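PDB 5NJI: Phthiocerol/phenolphthiocerol synthesis polyketide synthase type I PpsC from Mycobacterium tuberculosis, which is a type I polyketide synthase of phthiocerol and phenolphthiocerol synthesis, whose dehydratase domain, here bound to an enoyl-CoA, probably dehydrates beta-hydroxyacyl intermediates. Local coordinates for residues A[29-34]-A[52-57]. The protein carries 1 engineered substitution. Residues are numbered along the deposited sequence; the frame is centred on the assembly and turned at random.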
ATOM      1  N   HIS A  29      16.192  -3.016  -6.618  1.00 24.80           N
ATOM      2  CA  HIS A  29      14.771  -2.791  -6.360  1.00 21.29           C
ATOM      3  C   HIS A  29      14.245  -1.686  -7.280  1.00 23.14           C
ATOM      4  O   HIS A  29      14.826  -0.598  -7.321  1.00 19.79           O
ATOM      5  CB  HIS A  29      14.606  -2.402  -4.901  1.00 21.71           C
ATOM      6  CG  HIS A  29      13.202  -2.478  -4.405  1.00 19.21           C
ATOM      7  ND1 HIS A  29      12.218  -1.614  -4.832  1.00 17.66           N
ATOM      8  CD2 HIS A  29      12.619  -3.306  -3.510  1.00 20.56           C
ATOM      9  CE1 HIS A  29      11.087  -1.908  -4.213  1.00 16.86           C
ATOM     10  NE2 HIS A  29      11.300  -2.941  -3.421  1.00 19.39           N
ATOM     11  N   PRO A  30      13.155  -1.912  -8.022  1.00 20.32           N
ATOM     12  CA  PRO A  30      12.743  -0.913  -9.020  1.00 20.27           C
ATOM     13  C   PRO A  30      12.142   0.347  -8.433  1.00 19.35           C
ATOM     14  O   PRO A  30      12.086   1.354  -9.148  1.00 21.36           O
ATOM     15  CB  PRO A  30      11.712  -1.664  -9.866  1.00 21.20           C
ATOM     16  CG  PRO A  30      11.182  -2.692  -8.952  1.00 21.14           C
ATOM     17  CD  PRO A  30      12.348  -3.138  -8.131  1.00 23.82           C
ATOM     18  N   LEU A  31      11.696   0.338  -7.178  1.00 17.68           N
ATOM     19  CA  LEU A  31      11.146   1.540  -6.555  1.00 14.83           C
ATOM     20  C   LEU A  31      12.128   2.195  -5.597  1.00 17.46           C
ATOM     21  O   LEU A  31      12.195   3.425  -5.527  1.00 21.22           O
ATOM     22  CB  LEU A  31       9.844   1.219  -5.805  1.00 17.08           C
ATOM     23  CG  LEU A  31       8.769   0.531  -6.649  1.00 21.38           C
ATOM     24  CD1 LEU A  31       7.530   0.188  -5.806  1.00 18.71           C
ATOM     25  CD2 LEU A  31       8.410   1.403  -7.840  1.00 27.41           C
ATOM     26  N   LEU A  32      12.913   1.395  -4.885  1.00 17.13           N
ATOM     27  CA  LEU A  32      13.853   1.927  -3.906  1.00 18.68           C
ATOM     28  C   LEU A  32      15.143   2.369  -4.567  1.00 19.99           C
ATOM     29  O   LEU A  32      15.694   3.427  -4.220  1.00 18.34           O
ATOM     30  CB  LEU A  32      14.134   0.866  -2.845  1.00 17.89           C
ATOM     31  CG  LEU A  32      15.216   1.187  -1.814  1.00 19.08           C
ATOM     32  CD1 LEU A  32      14.767   2.281  -0.864  1.00 21.83           C
ATOM     33  CD2 LEU A  32      15.618  -0.039  -1.047  1.00 20.60           C
ATOM     34  N   GLY A  33      15.643   1.581  -5.503  1.00 18.29           N
ATOM     35  CA  GLY A  33      16.842   1.962  -6.217  1.00 16.81           C
ATOM     36  C   GLY A  33      18.100   1.516  -5.504  1.00 21.54           C
ATOM     37  O   GLY A  33      18.098   0.623  -4.654  1.00 24.25           O
ATOM     38  N   VAL A  34      19.198   2.179  -5.851  1.00 23.49           N
ATOM     39  CA  VAL A  34      20.527   1.791  -5.393  1.00 27.26           C
ATOM     40  C   VAL A  34      20.946   2.701  -4.244  1.00 25.65           C
ATOM     41  O   VAL A  34      20.676   3.911  -4.247  1.00 23.31           O
ATOM     42  CB  VAL A  34      21.543   1.822  -6.552  1.00 38.63           C
ATOM     43  CG1 VAL A  34      21.449   3.121  -7.314  1.00 41.37           C
ATOM     44  CG2 VAL A  34      22.962   1.576  -6.036  1.00 40.96           C
ATOM     45  N   PRO A  52       6.512   6.991 -15.859  1.00 21.38           N
ATOM     46  CA  PRO A  52       5.179   6.368 -15.926  1.00 20.92           C
ATOM     47  C   PRO A  52       5.172   5.046 -16.661  1.00 25.78           C
ATOM     48  O   PRO A  52       4.292   4.218 -16.392  1.00 28.55           O
ATOM     49  CB  PRO A  52       4.315   7.424 -16.628  1.00 25.39           C
ATOM     50  CG  PRO A  52       5.249   8.379 -17.214  1.00 25.02           C
ATOM     51  CD  PRO A  52       6.503   8.356 -16.411  1.00 24.26           C
ATOM     52  N   ASP A  53       6.091   4.883 -17.598  1.00 24.94           N
ATOM     53  CA  ASP A  53       6.193   3.581 -18.247  1.00 25.83           C
ATOM     54  C   ASP A  53       6.913   2.477 -17.437  1.00 21.36           C
ATOM     55  O   ASP A  53       7.060   1.403 -17.940  1.00 27.31           O
ATOM     56  CB  ASP A  53       6.782   3.610 -19.683  1.00 39.25           C
ATOM     57  CG  ASP A  53       8.305   3.855 -19.725  1.00 65.40           C
ATOM     58  OD1 ASP A  53       8.992   3.634 -18.719  1.00 73.28           O
ATOM     59  OD2 ASP A  53       8.889   4.243 -20.785  1.00 71.56           O
ATOM     60  N   LEU A  54       7.205   2.683 -16.166  1.00 22.55           N
ATOM     61  CA  LEU A  54       7.970   1.717 -15.363  1.00 22.43           C
ATOM     62  C   LEU A  54       6.943   0.654 -14.894  1.00 22.81           C
ATOM     63  O   LEU A  54       6.008   1.057 -14.335  1.00 19.89           O
ATOM     64  CB  LEU A  54       8.630   2.326 -14.078  1.00 18.72           C
ATOM     65  CG  LEU A  54       9.322   1.349 -13.138  1.00 20.00           C
ATOM     66  CD1 LEU A  54      10.447   0.611 -13.830  1.00 25.11           C
ATOM     67  CD2 LEU A  54       9.810   2.044 -11.877  1.00 20.59           C
ATOM     68  N   LEU A  55       7.118  -0.622 -15.208  1.00 20.32           N
ATOM     69  CA  LEU A  55       6.300  -1.713 -14.680  1.00 21.23           C
ATOM     70  C   LEU A  55       4.795  -1.324 -14.791  1.00 20.91           C
ATOM     71  O   LEU A  55       4.468  -0.791 -15.764  1.00 22.76           O
ATOM     72  CB  LEU A  55       6.841  -2.087 -13.267  1.00 18.88           C
ATOM     73  CG  LEU A  55       8.256  -2.645 -13.099  1.00 24.40           C
ATOM     74  CD1 LEU A  55       8.587  -2.911 -11.651  1.00 26.38           C
ATOM     75  CD2 LEU A  55       8.446  -3.880 -13.971  1.00 25.79           C
ATOM     76  N   TRP A  56       3.981  -1.441 -13.720  1.00 16.54           N
ATOM     77  CA  TRP A  56       2.520  -1.155 -13.673  1.00 15.00           C
ATOM     78  C   TRP A  56       2.125   0.309 -13.180  1.00 14.78           C
ATOM     79  O   TRP A  56       1.054   0.550 -12.975  1.00 17.34           O
ATOM     80  CB  TRP A  56       1.843  -2.187 -12.693  1.00 15.73           C
ATOM     81  CG  TRP A  56       2.791  -2.486 -11.493  1.00 14.61           C
ATOM     82  CD1 TRP A  56       3.571  -3.547 -11.343  1.00 17.18           C
ATOM     83  CD2 TRP A  56       3.054  -1.644 -10.370  1.00 12.82           C
ATOM     84  NE1 TRP A  56       4.275  -3.469 -10.203  1.00 17.55           N
ATOM     85  CE2 TRP A  56       3.981  -2.304  -9.575  1.00 15.71           C
ATOM     86  CE3 TRP A  56       2.573  -0.425  -9.947  1.00 14.88           C
ATOM     87  CZ2 TRP A  56       4.429  -1.778  -8.404  1.00 18.61           C
ATOM     88  CZ3 TRP A  56       3.023   0.087  -8.804  1.00 14.95           C
ATOM     89  CH2 TRP A  56       3.945  -0.573  -8.052  1.00 18.20           C
ATOM     90  N   LEU A  57       3.076   1.226 -13.109  1.00 15.03           N
ATOM     91  CA  LEU A  57       2.847   2.537 -12.455  1.00 16.20           C
ATOM     92  C   LEU A  57       1.732   3.283 -13.299  1.00 15.07           C
ATOM     93  O   LEU A  57       0.968   4.016 -12.771  1.00 14.55           O
ATOM     94  CB  LEU A  57       4.132   3.443 -12.296  1.00 15.11           C
ATOM     95  CG  LEU A  57       5.087   3.106 -11.113  1.00 21.44           C
ATOM     96  CD1 LEU A  57       5.593   1.679 -11.115  1.00 23.28           C
ATOM     97  CD2 LEU A  57       6.210   4.128 -10.967  1.00 22.13           C
TER
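Leu31 puts its forked end into a shallow hollow lined by Leu54, Trp56 and Leu57. The two prongs go to different walls. CD2 sits over the notch where Leu54 CD2 and Leu57 CD1 meet, 4.3 Å from each. CD1 comes at the six-membered ring of Trp56 obliquely, 4.3 Å from CH2. A second bump fits beside it. Leu55 CD1 presses on the ring of Pro30 and is 3.8 Å from both CB and CG. The two side chains cross at about a right angle, and the methyl straddles the CB-CG edge of the ring. The same Leu54 CD2 sits 3.6 Å from Pro30 O. Leu54 CG is anti to the backbone N (chi1 174°), which carries CD2 toward Pro30 and Leu31.

Leu54 to Leu57 form a type II' beta turn, closed by Leu57 N to Leu54 O, with Leu55 at its first corner. The turn points Leu54, Leu55 and Leu57 at residues 29-34. Leu57 CD1 also lies 3.8 Å above one face of Trp56, offset toward its rim. Both segments belong to the double hotdog fold of polyketide synthase dehydratases. Residues 29-34 lead into edge strand 34-37, while residues 52-57 link strand 44-50 to strand 60-62. The Trp56 side chain is about 10 Å from the bound dodecenoyl-CoA.

The 29-34 segment folds back on itself: Gly33 N bonds to His29 O, and Leu31 N donates to His29 ND1 over 3.1 Å, at an N-H...N angle of 151° and close to the imidazole plane. His29 NE2 is hydrogen-bonded to Glu75 of helix 70-84. Ile76 of that helix also touches Leu31, and Pro226 of helix 226-234 packs on both Leu31 and Trp56.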